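Side-chain contacts in nodulation protein S (Bradyrhizobium sp., PDB 3OFK), which probably catalyses S-adenosylmethionine-dependent N-methylation in Nod factor synthesis, and is seen here with the spent cofactor S-adenosyl-L-homocysteine bound: residues 27-32 against 37-42; 68-73 against 97-102; 105-110 against 125-130; 148-153 against 178-183. All coordinates share one frame; numbering follows the deposited sequence.

Interaction 1: 27-32 against 37-42. With SAH (S-adenosyl-L-homocysteine), chain E.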
# COMPACT_ATOMS: atom_id res chain seq x y z
N TRP A 27 11.46 0.19 -7.04
CA TRP A 27 10.25 -0.13 -7.81
C TRP A 27 9.95 0.86 -8.95
O TRP A 27 8.86 0.87 -9.53
CB TRP A 27 9.03 -0.24 -6.88
CG TRP A 27 9.05 -1.46 -6.03
CD1 TRP A 27 8.57 -2.70 -6.36
CD2 TRP A 27 9.57 -1.57 -4.70
NE1 TRP A 27 8.77 -3.57 -5.32
CE2 TRP A 27 9.37 -2.90 -4.28
CE3 TRP A 27 10.19 -0.68 -3.82
CZ2 TRP A 27 9.76 -3.35 -3.02
CZ3 TRP A 27 10.56 -1.12 -2.56
CH2 TRP A 27 10.34 -2.45 -2.17
N ARG A 28 10.95 1.67 -9.30
CA ARG A 28 10.76 2.75 -10.26
C ARG A 28 9.56 3.69 -9.98
O ARG A 28 8.99 4.27 -10.91
CB ARG A 28 10.71 2.19 -11.70
CG ARG A 28 11.94 2.51 -12.51
CD ARG A 28 11.63 2.41 -14.01
NE ARG A 28 11.09 1.08 -14.35
CZ ARG A 28 10.26 0.82 -15.36
NH1 ARG A 28 9.82 1.79 -16.16
NH2 ARG A 28 9.84 -0.44 -15.57
N LEU A 29 9.21 3.88 -8.72
CA LEU A 29 8.01 4.67 -8.36
C LEU A 29 8.12 6.16 -8.70
O LEU A 29 7.09 6.86 -8.84
CB LEU A 29 7.70 4.53 -6.86
CG LEU A 29 7.36 3.10 -6.41
CD1 LEU A 29 7.39 2.97 -4.89
CD2 LEU A 29 6.03 2.62 -6.95
N ASP A 30 9.35 6.67 -8.83
CA ASP A 30 9.52 8.07 -9.27
C ASP A 30 9.55 8.23 -10.76
O ASP A 30 8.93 9.13 -11.31
CB ASP A 30 10.73 8.73 -8.62
CG ASP A 30 10.45 9.15 -7.18
OD1 ASP A 30 9.42 9.83 -6.94
OD2 ASP A 30 11.22 8.76 -6.28
N ASP A 31 10.27 7.33 -11.42
CA ASP A 31 10.64 7.49 -12.82
C ASP A 31 9.66 6.85 -13.81
O ASP A 31 9.74 7.17 -14.99
CB ASP A 31 12.06 6.95 -13.06
CG ASP A 31 13.13 7.76 -12.32
OD1 ASP A 31 13.29 8.96 -12.63
OD2 ASP A 31 13.81 7.21 -11.44
N ASN A 32 8.78 5.96 -13.34
CA ASN A 32 7.84 5.28 -14.25
C ASN A 32 6.53 6.06 -14.36
O ASN A 32 5.83 6.25 -13.36
CB ASN A 32 7.56 3.88 -13.75
CG ASN A 32 6.85 3.01 -14.78
OD1 ASN A 32 6.39 3.47 -15.82
ND2 ASN A 32 6.75 1.73 -14.46
N GLU A 37 1.07 7.81 -12.50
CA GLU A 37 -0.39 7.77 -12.73
C GLU A 37 -1.12 6.94 -11.66
O GLU A 37 -2.20 7.31 -11.20
CB GLU A 37 -0.79 7.22 -14.12
CG GLU A 37 -2.10 7.85 -14.59
CD GLU A 37 -2.96 6.97 -15.47
OE1 GLU A 37 -2.41 6.26 -16.35
OE2 GLU A 37 -4.21 7.00 -15.29
N ARG A 38 -0.51 5.82 -11.26
CA ARG A 38 -1.08 5.02 -10.17
C ARG A 38 -1.19 5.81 -8.87
O ARG A 38 -2.21 5.77 -8.18
CB ARG A 38 -0.24 3.76 -9.92
CG ARG A 38 -0.86 2.82 -8.94
CD ARG A 38 -0.05 1.53 -8.84
NE ARG A 38 1.31 1.74 -8.36
CZ ARG A 38 1.67 1.97 -7.08
NH1 ARG A 38 0.79 2.04 -6.08
NH2 ARG A 38 2.96 2.13 -6.80
N HIS A 39 -0.10 6.51 -8.54
CA HIS A 39 -0.07 7.40 -7.41
C HIS A 39 -1.07 8.53 -7.49
O HIS A 39 -1.63 8.92 -6.47
CB HIS A 39 1.34 7.99 -7.26
CG HIS A 39 2.29 7.09 -6.55
ND1 HIS A 39 3.52 7.53 -6.10
CD2 HIS A 39 2.17 5.81 -6.13
CE1 HIS A 39 4.14 6.54 -5.49
NE2 HIS A 39 3.34 5.50 -5.47
N THR A 40 -1.28 9.07 -8.68
CA THR A 40 -2.31 10.09 -8.90
C THR A 40 -3.68 9.52 -8.53
O THR A 40 -4.42 10.14 -7.76
CB THR A 40 -2.29 10.64 -10.35
OG1 THR A 40 -1.01 11.25 -10.61
CG2 THR A 40 -3.39 11.67 -10.56
N GLN A 41 -3.99 8.30 -9.02
CA GLN A 41 -5.24 7.64 -8.65
C GLN A 41 -5.33 7.30 -7.17
O GLN A 41 -6.34 7.52 -6.52
CB GLN A 41 -5.44 6.34 -9.46
CG GLN A 41 -5.73 6.55 -10.95
CD GLN A 41 -6.83 7.55 -11.21
OE1 GLN A 41 -7.82 7.61 -10.47
NE2 GLN A 41 -6.67 8.34 -12.28
N LEU A 42 -4.27 6.75 -6.65
CA LEU A 42 -4.21 6.46 -5.22
C LEU A 42 -4.46 7.73 -4.36
O LEU A 42 -5.25 7.69 -3.42
CB LEU A 42 -2.87 5.78 -4.90
CG LEU A 42 -2.82 4.92 -3.65
CD1 LEU A 42 -3.57 3.60 -3.88
CD2 LEU A 42 -1.40 4.66 -3.22
N SAH E . 2.61 1.68 -0.96
CA SAH E . 3.70 2.24 -1.76
CB SAH E . 4.91 1.31 -1.71
CG SAH E . 4.82 -0.06 -2.35
SD SAH E . 6.39 -0.98 -2.42
C SAH E . 3.31 2.53 -3.22
O SAH E . 2.27 2.08 -3.71
OXT SAH E . 4.03 3.24 -3.93
C5' SAH E . 5.99 -2.13 -1.07
C4' SAH E . 6.41 -1.75 0.34
O4' SAH E . 5.78 -2.65 1.25
C3' SAH E . 7.91 -1.83 0.60
O3' SAH E . 8.33 -0.68 1.34
C2' SAH E . 8.05 -3.12 1.43
O2' SAH E . 9.16 -3.08 2.29
C1' SAH E . 6.75 -3.10 2.18
N9 SAH E . 6.27 -4.37 2.77
C8 SAH E . 6.32 -5.63 2.22
N7 SAH E . 5.72 -6.49 3.07
C5 SAH E . 5.29 -5.82 4.15
C6 SAH E . 4.58 -6.26 5.26
N6 SAH E . 4.33 -7.60 5.39
N1 SAH E . 4.25 -5.35 6.23
C2 SAH E . 4.57 -4.00 6.05
N3 SAH E . 5.25 -3.58 4.92
C4 SAH E . 5.59 -4.47 3.97
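Leu29 meets Arg38 and His39 over the amino-acid end of bound SAH, where the loop 27-32 folds back on the helix 33-46 that follows it. The van der Waals part of the contact, a methyl against polar groups, is small and close. The CD2 methyl of Leu29 lies 3.1 Å from Arg38 NH2, at the guanidinium edge and near its plane, while the same CD2 comes within 4.2 Å of His39 NE2 at a slant to the imidazole. The other branch, CD1, presses on the ligand carboxylate, 3.5 Å from SAH OXT.

Hydrogen bonds are made to the ligand instead of across the segments. SAH O accepts from both terminal nitrogens of Arg38, with the shorter bond from NH1 to SAH O at 2.8 Å. SAH OXT takes two bonds, both nearly straight: a longer one from Arg38 NH2 and one of 2.8 Å from His39 NE2 (166°), which arrives in the imidazole plane. The bend at chi3 (62°) brings the guanidinium back over His39 CD2, so that both donors face one carboxylate; a salt bridge from NE to Glu35 further anchors the arginine.

The aromatic contribution comes from Trp27, whose indole lies flat beneath the thioether: SAH SD sits 3.8 Å above the ring plane, over its centre.

The chemistry thus divides by ligand group. Four hydrogen bonds grip the carboxylate, whose negative charge the guanidinium would offset, and Leu29 closes over it. The indole face would probably also favour the positive sulfonium of the methyl donor.

Interaction 2: 68-73 against 97-102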
# COMPACT_ATOMS: atom_id res chain seq x y z
N LYS A 68 3.48 12.66 -0.98
CA LYS A 68 2.27 13.19 -1.61
C LYS A 68 1.10 13.20 -0.63
O LYS A 68 0.28 14.09 -0.63
CB LYS A 68 1.95 12.34 -2.84
CG LYS A 68 3.04 12.44 -3.93
CD LYS A 68 2.83 11.47 -5.09
CE LYS A 68 4.12 11.32 -5.88
NZ LYS A 68 4.05 10.26 -6.90
N LEU A 69 1.07 12.21 0.25
CA LEU A 69 0.01 12.06 1.23
C LEU A 69 0.15 12.97 2.45
O LEU A 69 -0.86 13.50 2.94
CB LEU A 69 -0.04 10.61 1.69
CG LEU A 69 -1.26 10.14 2.50
CD1 LEU A 69 -2.55 10.23 1.66
CD2 LEU A 69 -1.00 8.70 3.00
N ALA A 70 1.39 13.18 2.92
CA ALA A 70 1.65 13.86 4.21
C ALA A 70 0.96 15.21 4.39
O ALA A 70 0.37 15.45 5.45
CB ALA A 70 3.21 14.00 4.53
N PRO A 71 1.02 16.11 3.37
CA PRO A 71 0.46 17.43 3.57
C PRO A 71 -1.05 17.46 3.77
O PRO A 71 -1.60 18.50 4.13
CB PRO A 71 0.81 18.18 2.30
CG PRO A 71 1.77 17.30 1.54
CD PRO A 71 1.62 15.95 2.03
N HIS A 72 -1.72 16.32 3.58
CA HIS A 72 -3.17 16.24 3.62
C HIS A 72 -3.73 15.50 4.84
O HIS A 72 -4.94 15.32 4.95
CB HIS A 72 -3.63 15.61 2.32
CG HIS A 72 -3.02 16.25 1.10
ND1 HIS A 72 -3.26 17.56 0.74
CD2 HIS A 72 -2.12 15.78 0.21
CE1 HIS A 72 -2.56 17.85 -0.34
NE2 HIS A 72 -1.85 16.79 -0.67
N CYS A 73 -2.84 15.08 5.74
CA CYS A 73 -3.20 14.37 6.97
C CYS A 73 -2.74 15.19 8.17
O CYS A 73 -1.60 15.61 8.21
CB CYS A 73 -2.48 13.03 7.01
SG CYS A 73 -2.68 11.96 5.55
N SER A 97 6.48 17.54 10.52
CA SER A 97 6.68 17.21 11.95
C SER A 97 5.56 16.29 12.51
O SER A 97 5.60 15.91 13.69
CB SER A 97 6.72 18.50 12.77
OG SER A 97 5.46 19.16 12.70
N HIS A 98 4.60 15.93 11.65
CA HIS A 98 3.41 15.19 12.08
C HIS A 98 3.40 13.71 11.65
O HIS A 98 2.34 13.08 11.69
CB HIS A 98 2.15 15.90 11.57
CG HIS A 98 1.99 15.91 10.07
ND1 HIS A 98 2.71 16.75 9.25
CD2 HIS A 98 1.18 15.19 9.25
CE1 HIS A 98 2.34 16.55 7.99
NE2 HIS A 98 1.43 15.60 7.96
N ILE A 99 4.56 13.16 11.25
CA ILE A 99 4.63 11.77 10.76
C ILE A 99 5.30 10.86 11.83
O ILE A 99 6.30 11.26 12.43
CB ILE A 99 5.42 11.64 9.43
CG1 ILE A 99 4.94 12.67 8.39
CG2 ILE A 99 5.34 10.19 8.88
CD1 ILE A 99 5.55 12.50 6.97
N SER A 100 4.69 9.68 12.07
CA SER A 100 5.21 8.62 12.97
C SER A 100 5.59 7.43 12.12
O SER A 100 4.89 7.17 11.13
CB SER A 100 4.08 8.13 13.88
OG SER A 100 4.02 8.94 15.01
N TRP A 101 6.60 6.66 12.53
CA TRP A 101 7.01 5.48 11.79
C TRP A 101 7.18 4.26 12.69
O TRP A 101 7.53 4.36 13.89
CB TRP A 101 8.31 5.71 11.02
CG TRP A 101 8.39 7.02 10.29
CD1 TRP A 101 8.62 8.26 10.84
CD2 TRP A 101 8.30 7.21 8.88
NE1 TRP A 101 8.65 9.20 9.85
CE2 TRP A 101 8.47 8.59 8.63
CE3 TRP A 101 8.09 6.35 7.79
CZ2 TRP A 101 8.42 9.13 7.34
CZ3 TRP A 101 8.05 6.89 6.52
CH2 TRP A 101 8.21 8.27 6.31
N ALA A 102 6.99 3.10 12.09
CA ALA A 102 7.29 1.84 12.77
C ALA A 102 7.80 0.79 11.77
O ALA A 102 7.21 0.61 10.73
CB ALA A 102 6.06 1.35 13.54
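Ala70 and Ile99 mark the closest backbone approach, their CA atoms 7.5 Å apart, where the turn leaving helix 64-69 passes the start of strand 99-103. This is a corner of the Rossmann-like methyltransferase fold: the chain runs from that turn into strand 73-80, crosses over through helix 83-92 and returns as the parallel edge strand, forming a beta-alpha-beta crossover. His98 lies just before the returning strand and ties it to the turn that precedes the first one.

The tie is a side-chain-to-backbone hydrogen bond. His98 NE2 donates to Ala70 O over 2.7 Å, with the oxygen close to the imidazole plane but the nitrogen standing well above the carbonyl plane, 44° out of it. Cys73 N, which closes the 3-10 turn, approaches the same oxygen from the opposite face, so the carbonyl is held between two donors. To get there, the imidazole occupies the position between the backbone N and the carbonyl carbon (chi1 65°), which swings it toward the turn. Cys73 O also crowds the ring, 3.0 Å from His98 CD2, without a hydrogen bond to NE2. The ring of Trp96 meets the imidazole nearly at right angles and also touches Ala70. A leucine in place of His98 would probably leave Ala70 O without its imidazole donor, and the turn less firmly tied to the residue leading into the edge strand.

An apolar contact completes the join. The extended arm of Ile99 carries CD1 to within 3.7 Å of Ala70 CB, while its CG2 methyl lies over the rim of the Trp101 indole, 3.3 Å above the ring plane.

Interaction 3: 105-110 against 125-130. With SAH (S-adenosyl-L-homocysteine), chain E.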
# COMPACT_ATOMS: atom_id res chain seq x y z
N ASP A 105 5.96 -5.53 10.50
CA ASP A 105 5.14 -6.23 9.57
C ASP A 105 3.68 -5.88 9.90
O ASP A 105 3.31 -5.73 11.08
CB ASP A 105 5.41 -7.73 9.75
CG ASP A 105 4.82 -8.57 8.65
OD1 ASP A 105 3.69 -8.29 8.20
OD2 ASP A 105 5.52 -9.51 8.25
N ILE A 106 2.84 -5.74 8.88
CA ILE A 106 1.42 -5.45 9.14
C ILE A 106 0.78 -6.58 9.99
O ILE A 106 -0.13 -6.33 10.79
CB ILE A 106 0.65 -5.16 7.83
CG1 ILE A 106 -0.84 -4.87 8.11
CG2 ILE A 106 0.81 -6.29 6.82
CD1 ILE A 106 -1.08 -3.72 9.09
N LEU A 107 1.29 -7.81 9.83
CA LEU A 107 0.87 -8.97 10.64
C LEU A 107 1.13 -8.80 12.11
O LEU A 107 0.46 -9.43 12.92
CB LEU A 107 1.59 -10.24 10.18
CG LEU A 107 1.09 -10.91 8.90
CD1 LEU A 107 1.91 -12.16 8.67
CD2 LEU A 107 -0.40 -11.25 8.99
N GLN A 108 2.13 -8.00 12.46
CA GLN A 108 2.52 -7.85 13.86
C GLN A 108 2.15 -6.51 14.45
O GLN A 108 2.31 -6.32 15.65
CB GLN A 108 4.01 -8.09 14.02
CG GLN A 108 4.36 -9.57 14.22
CD GLN A 108 5.47 -9.71 15.23
OE1 GLN A 108 6.64 -9.47 14.91
NE2 GLN A 108 5.12 -10.09 16.47
N PHE A 109 1.66 -5.60 13.62
CA PHE A 109 1.35 -4.25 14.06
C PHE A 109 0.08 -4.28 14.89
O PHE A 109 -0.97 -4.73 14.42
CB PHE A 109 1.17 -3.32 12.86
CG PHE A 109 1.01 -1.86 13.21
CD1 PHE A 109 1.93 -1.22 14.02
CD2 PHE A 109 -0.04 -1.12 12.71
CE1 PHE A 109 1.80 0.14 14.32
CE2 PHE A 109 -0.17 0.23 13.01
CZ PHE A 109 0.74 0.86 13.82
N SER A 110 0.19 -3.84 16.14
CA SER A 110 -1.00 -3.67 16.97
C SER A 110 -0.94 -2.29 17.61
O SER A 110 0.03 -1.93 18.30
CB SER A 110 -1.07 -4.76 18.04
OG SER A 110 0.10 -4.75 18.84
N TYR A 125 0.47 -8.60 -1.43
CA TYR A 125 0.95 -9.81 -2.10
C TYR A 125 2.32 -10.33 -1.63
O TYR A 125 2.72 -11.44 -1.98
CB TYR A 125 0.94 -9.67 -3.62
CG TYR A 125 1.61 -8.45 -4.21
CD1 TYR A 125 2.99 -8.37 -4.36
CD2 TYR A 125 0.84 -7.39 -4.68
CE1 TYR A 125 3.59 -7.24 -4.95
CE2 TYR A 125 1.42 -6.27 -5.26
CZ TYR A 125 2.78 -6.21 -5.39
OH TYR A 125 3.31 -5.09 -5.99
N TYR A 126 3.05 -9.55 -0.83
CA TYR A 126 4.30 -10.09 -0.28
C TYR A 126 4.05 -11.11 0.84
O TYR A 126 4.94 -11.81 1.27
CB TYR A 126 5.21 -8.96 0.22
CG TYR A 126 5.75 -8.12 -0.91
CD1 TYR A 126 6.69 -8.64 -1.80
CD2 TYR A 126 5.32 -6.82 -1.10
CE1 TYR A 126 7.19 -7.88 -2.86
CE2 TYR A 126 5.80 -6.07 -2.16
CZ TYR A 126 6.73 -6.60 -3.03
OH TYR A 126 7.17 -5.82 -4.05
N LEU A 127 2.84 -11.21 1.33
CA LEU A 127 2.57 -12.18 2.39
C LEU A 127 2.60 -13.60 1.78
O LEU A 127 2.42 -13.77 0.58
CB LEU A 127 1.23 -11.87 3.04
CG LEU A 127 1.21 -10.56 3.83
CD1 LEU A 127 -0.24 -10.17 4.07
CD2 LEU A 127 2.01 -10.68 5.13
N GLU A 128 2.86 -14.60 2.62
CA GLU A 128 3.09 -15.96 2.14
C GLU A 128 1.86 -16.75 1.69
O GLU A 128 1.97 -17.62 0.84
CB GLU A 128 3.78 -16.79 3.23
CG GLU A 128 5.14 -16.27 3.60
CD GLU A 128 5.74 -17.08 4.73
OE1 GLU A 128 5.50 -16.73 5.91
OE2 GLU A 128 6.43 -18.08 4.42
N ASP A 129 0.71 -16.49 2.30
CA ASP A 129 -0.50 -17.26 1.96
C ASP A 129 -1.75 -16.47 2.26
O ASP A 129 -1.67 -15.35 2.78
CB ASP A 129 -0.50 -18.60 2.72
CG ASP A 129 -0.32 -18.42 4.22
OD1 ASP A 129 -1.11 -17.64 4.82
OD2 ASP A 129 0.55 -19.10 4.79
N MET A 130 -2.90 -17.07 1.95
CA MET A 130 -4.21 -16.43 2.13
C MET A 130 -4.64 -16.27 3.58
O MET A 130 -5.48 -15.43 3.88
CB MET A 130 -5.33 -17.22 1.40
CG MET A 130 -5.66 -16.84 -0.06
SD MET A 130 -5.02 -15.28 -0.65
CE MET A 130 -3.63 -15.94 -1.52
N SAH E . 2.61 1.68 -0.96
CA SAH E . 3.70 2.24 -1.76
CB SAH E . 4.91 1.31 -1.71
CG SAH E . 4.82 -0.06 -2.35
SD SAH E . 6.39 -0.98 -2.42
C SAH E . 3.31 2.53 -3.22
O SAH E . 2.27 2.08 -3.71
OXT SAH E . 4.03 3.24 -3.93
C5' SAH E . 5.99 -2.13 -1.07
C4' SAH E . 6.41 -1.75 0.34
O4' SAH E . 5.78 -2.65 1.25
C3' SAH E . 7.91 -1.83 0.60
O3' SAH E . 8.33 -0.68 1.34
C2' SAH E . 8.05 -3.12 1.43
O2' SAH E . 9.16 -3.08 2.29
C1' SAH E . 6.75 -3.10 2.18
N9 SAH E . 6.27 -4.37 2.77
C8 SAH E . 6.32 -5.63 2.22
N7 SAH E . 5.72 -6.49 3.07
C5 SAH E . 5.29 -5.82 4.15
C6 SAH E . 4.58 -6.26 5.26
N6 SAH E . 4.33 -7.60 5.39
N1 SAH E . 4.25 -5.35 6.23
C2 SAH E . 4.57 -4.00 6.05
N3 SAH E . 5.25 -3.58 4.92
C4 SAH E . 5.59 -4.47 3.97
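Leu107 and Leu127 form the apolar centre of this contact, their side chains lying alongside each other and pointing in opposite senses, with Leu107 CD1 3.8 Å from Leu127 CD2. Leu127 is buried, and its CD2 methyl also faces the adenine, 3.9 Å from SAH N6.

The tight part is at the adenine of SAH. Asp105 OD1 accepts from SAH N6 at 3.0 Å, while Ile106 N donates to SAH N1, also at 3.0 Å; the pair reads the amino group and the adjacent ring nitrogen of adenine. The same OD1 accepts from Leu107 N (2.9 Å, 164°), met from above the carboxylate plane, and this Asx turn fixes the carboxylate for the ligand. An alanine in place of Asp105 would probably leave both SAH N6 and Leu107 N without their shared acceptor and allow the turn to relax. Tyr126 lies obliquely by the adenine, its CD2 3.7 Å from SAH C8.

The looser side lies outward, where Leu107 is only partly covered and Gln108 and Glu128 are exposed to solvent. Beneath, both leucines rest on helix 130-142 through Gln132, Ile106 packs on Ile79 of strand 73-80, and Tyr126 reaches helix 13-21.

Interaction 4: 148-153 against 178-183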
# COMPACT_ATOMS: atom_id res chain seq x y z
N GLY A 148 -14.25 5.81 8.58
CA GLY A 148 -13.04 5.97 7.81
C GLY A 148 -13.03 5.17 6.54
O GLY A 148 -13.87 4.28 6.36
N HIS A 149 -12.09 5.49 5.65
CA HIS A 149 -11.95 4.78 4.38
C HIS A 149 -10.64 4.04 4.30
O HIS A 149 -9.64 4.44 4.91
CB HIS A 149 -12.04 5.73 3.18
CG HIS A 149 -13.37 6.39 3.05
ND1 HIS A 149 -13.74 7.48 3.80
CD2 HIS A 149 -14.43 6.09 2.26
CE1 HIS A 149 -14.96 7.84 3.47
NE2 HIS A 149 -15.41 7.02 2.54
N LEU A 150 -10.65 2.97 3.50
CA LEU A 150 -9.46 2.20 3.22
C LEU A 150 -9.27 2.27 1.71
O LEU A 150 -10.21 2.04 0.96
CB LEU A 150 -9.64 0.76 3.71
CG LEU A 150 -8.47 -0.22 3.52
CD1 LEU A 150 -8.42 -1.26 4.67
CD2 LEU A 150 -8.55 -0.91 2.13
N VAL A 151 -8.09 2.68 1.28
CA VAL A 151 -7.76 2.79 -0.13
C VAL A 151 -6.77 1.71 -0.44
O VAL A 151 -5.66 1.73 0.08
CB VAL A 151 -7.15 4.17 -0.48
CG1 VAL A 151 -6.49 4.12 -1.85
CG2 VAL A 151 -8.22 5.21 -0.46
N PHE A 152 -7.19 0.74 -1.27
CA PHE A 152 -6.39 -0.42 -1.58
C PHE A 152 -6.02 -0.38 -3.03
O PHE A 152 -6.81 0.04 -3.88
CB PHE A 152 -7.21 -1.69 -1.32
CG PHE A 152 -6.65 -2.93 -1.97
CD1 PHE A 152 -5.52 -3.59 -1.43
CD2 PHE A 152 -7.23 -3.44 -3.14
CE1 PHE A 152 -5.03 -4.75 -2.03
CE2 PHE A 152 -6.73 -4.58 -3.75
CZ PHE A 152 -5.61 -5.24 -3.20
N GLY A 153 -4.81 -0.81 -3.33
CA GLY A 153 -4.42 -0.97 -4.73
C GLY A 153 -3.53 -2.17 -4.89
O GLY A 153 -2.76 -2.46 -4.00
N GLU A 178 -16.23 -8.36 2.30
CA GLU A 178 -16.93 -9.12 3.35
C GLU A 178 -17.06 -8.29 4.61
O GLU A 178 -17.99 -8.49 5.40
CB GLU A 178 -16.18 -10.42 3.71
CG GLU A 178 -16.01 -11.45 2.57
CD GLU A 178 -14.89 -12.49 2.83
OE1 GLU A 178 -14.48 -13.17 1.86
OE2 GLU A 178 -14.43 -12.62 3.98
N ALA A 179 -16.09 -7.41 4.84
CA ALA A 179 -16.09 -6.56 6.04
C ALA A 179 -16.43 -5.08 5.73
O ALA A 179 -16.93 -4.36 6.61
CB ALA A 179 -14.73 -6.67 6.74
N LEU A 180 -16.17 -4.64 4.50
CA LEU A 180 -16.26 -3.22 4.14
C LEU A 180 -17.14 -3.01 2.93
O LEU A 180 -17.42 -3.95 2.19
CB LEU A 180 -14.87 -2.64 3.85
CG LEU A 180 -13.82 -2.72 4.97
CD1 LEU A 180 -12.45 -2.25 4.44
CD2 LEU A 180 -14.25 -1.87 6.15
N THR A 181 -17.56 -1.76 2.72
CA THR A 181 -18.43 -1.36 1.62
C THR A 181 -17.60 -0.69 0.51
O THR A 181 -16.93 0.31 0.75
CB THR A 181 -19.55 -0.41 2.13
OG1 THR A 181 -20.42 -1.10 3.05
CG2 THR A 181 -20.42 0.15 0.97
N GLU A 182 -17.62 -1.24 -0.69
CA GLU A 182 -16.90 -0.64 -1.81
C GLU A 182 -17.58 0.67 -2.21
O GLU A 182 -18.79 0.67 -2.49
CB GLU A 182 -16.81 -1.58 -3.02
CG GLU A 182 -15.84 -1.05 -4.08
CD GLU A 182 -15.67 -1.96 -5.29
OE1 GLU A 182 -15.42 -3.17 -5.12
OE2 GLU A 182 -15.76 -1.46 -6.42
N VAL A 183 -16.84 1.78 -2.22
CA VAL A 183 -17.41 3.09 -2.60
C VAL A 183 -17.02 3.51 -4.04
O VAL A 183 -17.74 4.30 -4.66
CB VAL A 183 -17.02 4.23 -1.63
CG1 VAL A 183 -17.11 3.79 -0.17
CG2 VAL A 183 -15.65 4.78 -1.92
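Leu150 overlaps Leu180 at about a right angle, with its CB and its CD1 each 4.2 Å from Leu180 CD1. The contact lies at the end of the seven-stranded sheet of the class I methyltransferase fold (strand order 3-2-1-4-5-7-6) where the strands turn antiparallel; Leu150 is on strand 148-155, Leu180 just before strand 181-189. These strands are not neighbours: strand 196-203 runs between them, antiparallel to both, so the contact is made by side chains reaching past it.

Successive residues of strand 148-155 serve opposite faces of the sheet. On one, Leu150 extends its side chain with CG opposite the backbone N (chi1 -179°) and finds Leu180, the buried residue linking helix 169-179 to the outermost strand 181-189; Phe152 packs against that helix on the same side. On the other, which helix 33-46 covers at Val151, the ring of His149 reaches Val183. Arg201 and Arg203 of the intervening strand touch both of these residues and bridge the gap.

No hydrogen bond crosses, and the backbones stay well apart, 8.7 Å between the CA atoms of Leu150 and Leu180. The second contact is of similar size: Val183 CG1 stands at the imidazole edge, near the ring plane, 4.3 Å from His149 CD2.

How the interactions relate
Interactions 1 and 3 hold the two ends of one ligand: 27-32 with 37-42 takes the carboxylate and sulfur of SAH, 105-110 with 125-130 its adenine. Their centres are about 23 Å apart, yet they meet directly where Trp27 NE1 lies 3.0 Å from Tyr126 OH, in a weak hydrogen bond. Interaction 2 lies outside the pocket but is coupled to it through Lys68, whose NZ is 2.9 Å from His39 ND1; its edge strand also leads on to Asp105. Interaction 4, at the other end of the sheet, backs onto interaction 1, with Leu42 CD1 3.6 Å from Val151 CG1, while its Leu150 side chain remains about 12 Å from SAH.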